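Local coordinates for protein interpain A (Prevotella intermedia, PDB 3BB7) that probably acts as a cysteine peptidase of the C10 family, made as a zymogen, of which this chain is one part of a longer protein, at residues 13-18 with 23-28. The protein carries 1 engineered substitution. Numbering follows the deposited sequence.
Sequences YTVFGY and FAVISA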
ATOM      1  N   TYR A  13       5.140  -1.698  21.704  1.00 17.80           N
ATOM      2  CA  TYR A  13       5.060  -0.331  21.174  1.00 17.99           C
ATOM      3  C   TYR A  13       3.966   0.465  21.851  1.00 17.09           C
ATOM      4  O   TYR A  13       3.025  -0.103  22.413  1.00 17.77           O
ATOM      5  CB  TYR A  13       4.844  -0.299  19.652  1.00 17.61           C
ATOM      6  CG  TYR A  13       3.526  -0.893  19.198  1.00 17.30           C
ATOM      7  CD1 TYR A  13       2.325  -0.167  19.300  1.00 16.04           C
ATOM      8  CD2 TYR A  13       3.464  -2.202  18.691  1.00 15.30           C
ATOM      9  CE1 TYR A  13       1.106  -0.723  18.922  1.00 16.63           C
ATOM     10  CE2 TYR A  13       2.240  -2.762  18.295  1.00 18.44           C
ATOM     11  CZ  TYR A  13       1.064  -2.018  18.420  1.00 17.14           C
ATOM     12  OH  TYR A  13      -0.130  -2.587  18.039  1.00 20.08           O
ATOM     13  N   THR A  14       4.099   1.788  21.767  1.00 16.29           N
ATOM     14  CA  THR A  14       3.141   2.718  22.351  1.00 15.53           C
ATOM     15  C   THR A  14       2.868   3.758  21.273  1.00 14.92           C
ATOM     16  O   THR A  14       3.805   4.218  20.587  1.00 13.74           O
ATOM     17  CB  THR A  14       3.737   3.406  23.600  1.00 15.22           C
ATOM     18  OG1 THR A  14       4.123   2.404  24.556  1.00 18.12           O
ATOM     19  CG2 THR A  14       2.730   4.328  24.279  1.00 16.77           C
ATOM     20  N   VAL A  15       1.590   4.083  21.085  1.00 14.69           N
ATOM     21  CA  VAL A  15       1.203   5.159  20.179  1.00 14.67           C
ATOM     22  C   VAL A  15       1.066   6.401  21.058  1.00 14.04           C
ATOM     23  O   VAL A  15       0.305   6.415  22.042  1.00 14.95           O
ATOM     24  CB  VAL A  15      -0.119   4.826  19.440  1.00 15.68           C
ATOM     25  CG1 VAL A  15      -0.628   6.020  18.675  1.00 17.73           C
ATOM     26  CG2 VAL A  15       0.087   3.622  18.516  1.00 17.36           C
ATOM     27  N   PHE A  16       1.816   7.445  20.724  1.00 13.58           N
ATOM     28  CA  PHE A  16       1.733   8.677  21.492  1.00 14.22           C
ATOM     29  C   PHE A  16       1.224   9.794  20.595  1.00 13.89           C
ATOM     30  O   PHE A  16       1.771   9.999  19.513  1.00 13.33           O
ATOM     31  CB  PHE A  16       3.121   9.116  21.951  1.00 14.99           C
ATOM     32  CG  PHE A  16       3.662   8.378  23.153  1.00 15.51           C
ATOM     33  CD1 PHE A  16       4.614   7.382  22.990  1.00 16.86           C
ATOM     34  CD2 PHE A  16       3.297   8.735  24.448  1.00 16.79           C
ATOM     35  CE1 PHE A  16       5.162   6.717  24.097  1.00 17.82           C
ATOM     36  CE2 PHE A  16       3.846   8.062  25.559  1.00 18.30           C
ATOM     37  CZ  PHE A  16       4.769   7.060  25.375  1.00 16.68           C
ATOM     38  N   GLY A  17       0.251  10.566  21.071  1.00 12.46           N
ATOM     39  CA  GLY A  17      -0.141  11.760  20.358  1.00 12.41           C
ATOM     40  C   GLY A  17       0.805  12.899  20.666  1.00 10.76           C
ATOM     41  O   GLY A  17       1.311  13.023  21.781  1.00 12.41           O
ATOM     42  N   TYR A  18       1.003  13.758  19.666  1.00 10.67           N
ATOM     43  CA  TYR A  18       1.769  14.965  19.827  1.00 10.81           C
ATOM     44  C   TYR A  18       0.843  16.133  20.131  1.00 10.90           C
ATOM     45  O   TYR A  18      -0.182  16.310  19.469  1.00 10.45           O
ATOM     46  CB  TYR A  18       2.461  15.262  18.506  1.00 10.54           C
ATOM     47  CG  TYR A  18       3.642  14.378  18.123  1.00 10.68           C
ATOM     48  CD1 TYR A  18       4.454  13.783  19.077  1.00 11.80           C
ATOM     49  CD2 TYR A  18       3.995  14.237  16.793  1.00 10.22           C
ATOM     50  CE1 TYR A  18       5.559  12.999  18.698  1.00  9.75           C
ATOM     51  CE2 TYR A  18       5.096  13.472  16.406  1.00 10.35           C
ATOM     52  CZ  TYR A  18       5.882  12.885  17.374  1.00  8.92           C
ATOM     53  OH  TYR A  18       6.993  12.172  16.972  1.00 11.53           O
ATOM     54  N   PHE A  23       1.170  12.054  15.536  1.00 10.07           N
ATOM     55  CA  PHE A  23       1.503  11.027  16.531  1.00  9.84           C
ATOM     56  C   PHE A  23       2.771  10.284  16.148  1.00  9.63           C
ATOM     57  O   PHE A  23       3.246  10.361  15.009  1.00 10.15           O
ATOM     58  CB  PHE A  23       0.357  10.024  16.705  1.00 11.29           C
ATOM     59  CG  PHE A  23       0.143   9.118  15.525  1.00 11.68           C
ATOM     60  CD1 PHE A  23       0.720   7.841  15.488  1.00 14.09           C
ATOM     61  CD2 PHE A  23      -0.635   9.529  14.462  1.00 11.08           C
ATOM     62  CE1 PHE A  23       0.535   6.987  14.389  1.00 13.76           C
ATOM     63  CE2 PHE A  23      -0.852   8.680  13.359  1.00 13.81           C
ATOM     64  CZ  PHE A  23      -0.275   7.413  13.316  1.00 14.75           C
ATOM     65  N   ALA A  24       3.289   9.519  17.097  1.00  9.80           N
ATOM     66  CA  ALA A  24       4.423   8.648  16.833  1.00 10.26           C
ATOM     67  C   ALA A  24       4.140   7.280  17.388  1.00  9.87           C
ATOM     68  O   ALA A  24       3.329   7.142  18.319  1.00 10.10           O
ATOM     69  CB  ALA A  24       5.695   9.215  17.448  1.00 11.57           C
ATOM     70  N   VAL A  25       4.816   6.284  16.821  1.00  9.53           N
ATOM     71  CA  VAL A  25       4.791   4.912  17.321  1.00 10.24           C
ATOM     72  C   VAL A  25       6.208   4.679  17.838  1.00 10.63           C
ATOM     73  O   VAL A  25       7.195   4.872  17.109  1.00  9.49           O
ATOM     74  CB  VAL A  25       4.405   3.915  16.247  1.00  9.99           C
ATOM     75  CG1 VAL A  25       4.319   2.508  16.858  1.00 11.43           C
ATOM     76  CG2 VAL A  25       3.071   4.336  15.567  1.00 11.84           C
ATOM     77  N   ILE A  26       6.284   4.306  19.114  1.00 10.95           N
ATOM     78  CA  ILE A  26       7.520   4.303  19.911  1.00 13.02           C
ATOM     79  C   ILE A  26       7.739   2.928  20.553  1.00 12.75           C
ATOM     80  O   ILE A  26       6.808   2.358  21.131  1.00 13.95           O
ATOM     81  CB  ILE A  26       7.384   5.390  21.035  1.00 13.55           C
ATOM     82  CG1 ILE A  26       7.267   6.804  20.426  1.00 15.32           C
ATOM     83  CG2 ILE A  26       8.468   5.286  22.132  1.00 15.14           C
ATOM     84  CD1 ILE A  26       8.372   7.162  19.556  1.00 16.99           C
ATOM     85  N   SER A  27       8.960   2.395  20.433  1.00 12.38           N
ATOM     86  CA  SER A  27       9.357   1.154  21.133  1.00 11.81           C
ATOM     87  C   SER A  27      10.102   1.516  22.392  1.00 11.28           C
ATOM     88  O   SER A  27      10.410   2.684  22.614  1.00 11.48           O
ATOM     89  CB  SER A  27      10.286   0.306  20.256  1.00 13.04           C
ATOM     90  OG  SER A  27      11.563   0.926  20.141  1.00 13.27           O
ATOM     91  N   ALA A  28      10.385   0.521  23.228  1.00 11.62           N
ATOM     92  CA  ALA A  28      11.171   0.740  24.436  1.00 11.28           C
ATOM     93  C   ALA A  28      11.959  -0.509  24.724  1.00 12.49           C
ATOM     94  O   ALA A  28      11.529  -1.378  25.497  1.00 11.55           O
ATOM     95  CB  ALA A  28      10.288   1.144  25.622  1.00 12.07           C
TER
HETATM   96  O   HOH W   1       6.831   1.742  23.833  1.00 21.10           O
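Thr-14 pairs with Ile-26, and Phe-16 with Ala-24, through two rings of backbone hydrogen bonds that define an antiparallel hairpin, its strand segments running at 155°. Phe-16 N to Ala-24 O (2.9 Å) is the straightest of the four bonds, at 169° about the hydrogen. At the other pair, the oxygen of Ile-26 is gripped twice: Thr-14 N donates to it at 2.8 Å, and so does a water that also hydrogen-bonds Thr-14 OG1.

Apolar contacts divide between the two faces. On that of Phe-16, Ala-24 and Ile-26, the phenyl ring crosses the isoleucine at about a right angle, with CD1 of Phe-16 3.7 Å from CG1 of Ile-26; CG2 of Thr-14 lies over a face of the same ring. With CG anti to its carbonyl carbon (chi1 -73°), Tyr-18 swings back over the Phe-23 to Ala-24 peptide, CZ 3.7 Å from Ala-24 CB. On the other face, Val-15 CG1 meets Phe-23 CD1 at 3.9 Å, and Phe-43 adds an edge-to-face ring to Phe-23.

Strands 4-9 and 35-39 flank this Spi-inhibitor-family hairpin, consistent with a prodomain; mid-strand amides pair across it and outward, and the buried Val-15, Val-25 and Phe-23 face turns inward.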